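Local coordinates for protein importin subunit beta-1 (Saccharomyces cerevisiae, PDB 5OWU) that carries proteins into the nucleus by pairing with importin alpha, the adaptor that recognises the classical nuclear localization signal of the cargo, at residues A41-I49 against Q95-A103. Residues are numbered along the deposited sequence; the frame is centred on the assembly and turned at random. Where two conformers were deposited one is given.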
loop_
_atom_site.group_PDB
_atom_site.type_symbol
_atom_site.label_atom_id
_atom_site.label_comp_id
_atom_site.label_asym_id
_atom_site.label_seq_id
_atom_site.Cartn_x
_atom_site.Cartn_y
_atom_site.Cartn_z
ATOM N N ALA A 41 -25.096 -22.205 17.738
ATOM C CA ALA A 41 -24.604 -22.756 16.478
ATOM C C ALA A 41 -25.578 -23.776 15.898
ATOM O O ALA A 41 -25.868 -23.754 14.691
ATOM C CB ALA A 41 -23.229 -23.385 16.691
ATOM N N GLY A 42 -26.094 -24.679 16.735
ATOM C CA GLY A 42 -27.078 -25.637 16.249
ATOM C C GLY A 42 -28.300 -24.963 15.655
ATOM O O GLY A 42 -28.735 -25.289 14.545
ATOM N N LEU A 43 -28.872 -24.010 16.393
ATOM C CA LEU A 43 -30.066 -23.315 15.928
ATOM C C LEU A 43 -29.785 -22.524 14.657
ATOM O O LEU A 43 -30.616 -22.497 13.745
ATOM C CB LEU A 43 -30.594 -22.386 17.022
ATOM C CG LEU A 43 -31.325 -23.036 18.198
ATOM C CD1 LEU A 43 -31.518 -22.026 19.314
ATOM C CD2 LEU A 43 -32.667 -23.595 17.760
ATOM N N SER A 44 -28.632 -21.851 14.594
ATOM C CA SER A 44 -28.246 -21.152 13.373
ATOM C C SER A 44 -28.264 -22.102 12.183
ATOM O O SER A 44 -28.835 -21.797 11.125
ATOM C CB SER A 44 -26.855 -20.533 13.537
ATOM O OG SER A 44 -26.851 -19.509 14.521
ATOM N N SER A 45 -27.655 -23.279 12.353
ATOM C CA SER A 45 -27.632 -24.248 11.269
ATOM C C SER A 45 -29.033 -24.745 10.928
ATOM O O SER A 45 -29.309 -25.042 9.760
ATOM C CB SER A 45 -26.709 -25.412 11.629
ATOM O OG SER A 45 -27.394 -26.417 12.363
ATOM N N GLN A 46 -29.939 -24.817 11.914
ATOM C CA GLN A 46 -31.292 -25.281 11.618
ATOM C C GLN A 46 -32.084 -24.220 10.860
ATOM O O GLN A 46 -32.872 -24.548 9.966
ATOM C CB GLN A 46 -32.021 -25.680 12.904
ATOM C CG GLN A 46 -31.568 -27.016 13.517
ATOM C CD GLN A 46 -31.895 -28.255 12.670
ATOM O OE1 GLN A 46 -31.164 -29.249 12.714
ATOM N NE2 GLN A 46 -33.000 -28.210 11.920
ATOM N N VAL A 47 -31.886 -22.944 11.188
ATOM C CA VAL A 47 -32.586 -21.893 10.457
ATOM C C VAL A 47 -32.070 -21.814 9.028
ATOM O O VAL A 47 -32.845 -21.615 8.084
ATOM C CB VAL A 47 -32.456 -20.547 11.193
ATOM C CG1 VAL A 47 -33.026 -19.402 10.348
ATOM C CG2 VAL A 47 -33.171 -20.613 12.542
ATOM N N LEU A 48 -30.760 -21.996 8.836
ATOM C CA LEU A 48 -30.213 -22.006 7.480
ATOM C C LEU A 48 -31.038 -22.885 6.542
ATOM O O LEU A 48 -31.277 -22.513 5.390
ATOM C CB LEU A 48 -28.759 -22.472 7.504
ATOM C CG LEU A 48 -28.056 -22.659 6.158
ATOM C CD1 LEU A 48 -28.139 -21.404 5.293
ATOM C CD2 LEU A 48 -26.614 -23.046 6.402
ATOM N N ILE A 49 -31.498 -24.044 7.019
ATOM C CA ILE A 49 -32.213 -24.995 6.174
ATOM C C ILE A 49 -33.729 -24.890 6.329
ATOM O O ILE A 49 -34.454 -25.716 5.767
ATOM C CB ILE A 49 -31.755 -26.440 6.446
ATOM C CG1 ILE A 49 -32.051 -26.835 7.901
ATOM C CG2 ILE A 49 -30.270 -26.600 6.124
ATOM C CD1 ILE A 49 -31.925 -28.311 8.172
ATOM N N GLN A 95 -24.505 -32.487 13.508
ATOM C CA GLN A 95 -25.757 -31.935 12.997
ATOM C C GLN A 95 -25.524 -30.637 12.233
ATOM O O GLN A 95 -26.147 -30.408 11.189
ATOM C CB GLN A 95 -26.754 -31.711 14.135
ATOM C CG GLN A 95 -27.715 -32.878 14.350
ATOM C CD GLN A 95 -28.756 -32.997 13.242
ATOM O OE1 GLN A 95 -28.423 -33.210 12.075
ATOM N NE2 GLN A 95 -30.024 -32.850 13.607
ATOM N N ILE A 96 -24.634 -29.775 12.731
ATOM C CA ILE A 96 -24.365 -28.507 12.055
ATOM C C ILE A 96 -23.759 -28.761 10.679
ATOM O O ILE A 96 -24.163 -28.154 9.680
ATOM C CB ILE A 96 -23.445 -27.624 12.915
ATOM C CG1 ILE A 96 -24.156 -27.235 14.221
ATOM C CG2 ILE A 96 -23.010 -26.383 12.145
ATOM C CD1 ILE A 96 -23.252 -26.618 15.255
ATOM N N LYS A 97 -22.770 -29.657 10.611
ATOM C CA LYS A 97 -22.132 -29.971 9.336
ATOM C C LYS A 97 -23.137 -30.565 8.359
ATOM O O LYS A 97 -23.174 -30.182 7.185
ATOM C CB LYS A 97 -20.977 -30.944 9.551
ATOM C CG LYS A 97 -19.825 -30.420 10.379
ATOM C CD LYS A 97 -18.718 -31.461 10.374
ATOM C CE LYS A 97 -17.914 -31.475 11.636
ATOM N NZ LYS A 97 -16.916 -32.586 11.594
ATOM N N THR A 98 -23.967 -31.502 8.831
ATOM C CA THR A 98 -24.994 -32.078 7.967
ATOM C C THR A 98 -25.944 -31.007 7.435
ATOM O O THR A 98 -26.303 -31.018 6.252
ATOM C CB THR A 98 -25.774 -33.153 8.729
ATOM O OG1 THR A 98 -24.868 -34.169 9.177
ATOM C CG2 THR A 98 -26.836 -33.792 7.837
ATOM N N ASN A 99 -26.371 -30.078 8.296
ATOM C CA ASN A 99 -27.297 -29.035 7.856
ATOM C C ASN A 99 -26.638 -28.102 6.848
ATOM O O ASN A 99 -27.256 -27.716 5.845
ATOM C CB ASN A 99 -27.812 -28.247 9.061
ATOM C CG ASN A 99 -28.787 -29.047 9.909
ATOM O OD1 ASN A 99 -29.281 -30.093 9.489
ATOM N ND2 ASN A 99 -29.072 -28.555 11.107
ATOM N N ALA A 100 -25.380 -27.730 7.096
ATOM C CA ALA A 100 -24.651 -26.894 6.152
ATOM C C ALA A 100 -24.521 -27.578 4.797
ATOM O O ALA A 100 -24.718 -26.948 3.752
ATOM C CB ALA A 100 -23.269 -26.567 6.711
ATOM N N LEU A 101 -24.186 -28.869 4.795
ATOM C CA LEU A 101 -24.082 -29.600 3.536
ATOM C C LEU A 101 -25.433 -29.698 2.843
ATOM O O LEU A 101 -25.500 -29.664 1.611
ATOM C CB LEU A 101 -23.506 -30.994 3.783
ATOM C CG LEU A 101 -21.992 -31.063 4.007
ATOM C CD1 LEU A 101 -21.603 -32.402 4.612
ATOM C CD2 LEU A 101 -21.247 -30.826 2.700
ATOM N N THR A 102 -26.517 -29.809 3.611
ATOM C CA THR A 102 -27.845 -29.779 3.009
ATOM C C THR A 102 -28.080 -28.453 2.303
ATOM O O THR A 102 -28.552 -28.417 1.161
ATOM C CB THR A 102 -28.916 -30.016 4.074
ATOM O OG1 THR A 102 -28.829 -31.364 4.551
ATOM C CG2 THR A 102 -30.320 -29.763 3.509
ATOM N N ALA A 103 -27.742 -27.347 2.964
ATOM C CA ALA A 103 -27.958 -26.040 2.357
ATOM C C ALA A 103 -27.043 -25.819 1.153
ATOM O O ALA A 103 -27.403 -25.078 0.230
ATOM C CB ALA A 103 -27.748 -24.947 3.404
#
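I96 reaches helix 37-48 with the end of its side chain. I96 CD1 lies 3.5 Å from A41 CB, and its CG1 packs over G42 CA. With CG1 anti to the carbonyl carbon (chi1 -65°), the chain runs toward the start of 41-49. S45 sits beside the I96 backbone. N99 comes one turn later and carries the polar part of the contact. N99 ND2 donates to S45 OG at 3.0 Å and, in the conformer given here, to Q46 OE1 at 2.7 Å. Both acceptors lie close to the N99 amide plane. At Q46, however, the donor stands above the carbonyl plane, and the two amides are 86° apart. S45 OG in turn donates a hydrogen bond to G42 O (2.8 Å), the carbonyl that also accepts from Q46 N. With an alanine in place of N99, S45 OG and Q46 OE1 would probably lose the donor they share. The two helices belong to HEAT repeats 2 and 3. The axes of helix segments 41-48 and 95-103 come within 8.7 Å and cross at 21°, running in the same direction. This is the side-by-side stacking of successive repeats in a HEAT solenoid. I49 CD1 touches N99 OD1, while I49 CG2 lies 3.2 Å from N99 O. T102 CG2 brushes I49 CG2. A103 CB meets L48 CG at 3.6 Å, and helix 109-126 borders this apolar patch through L118 against L48 and A115 against A103.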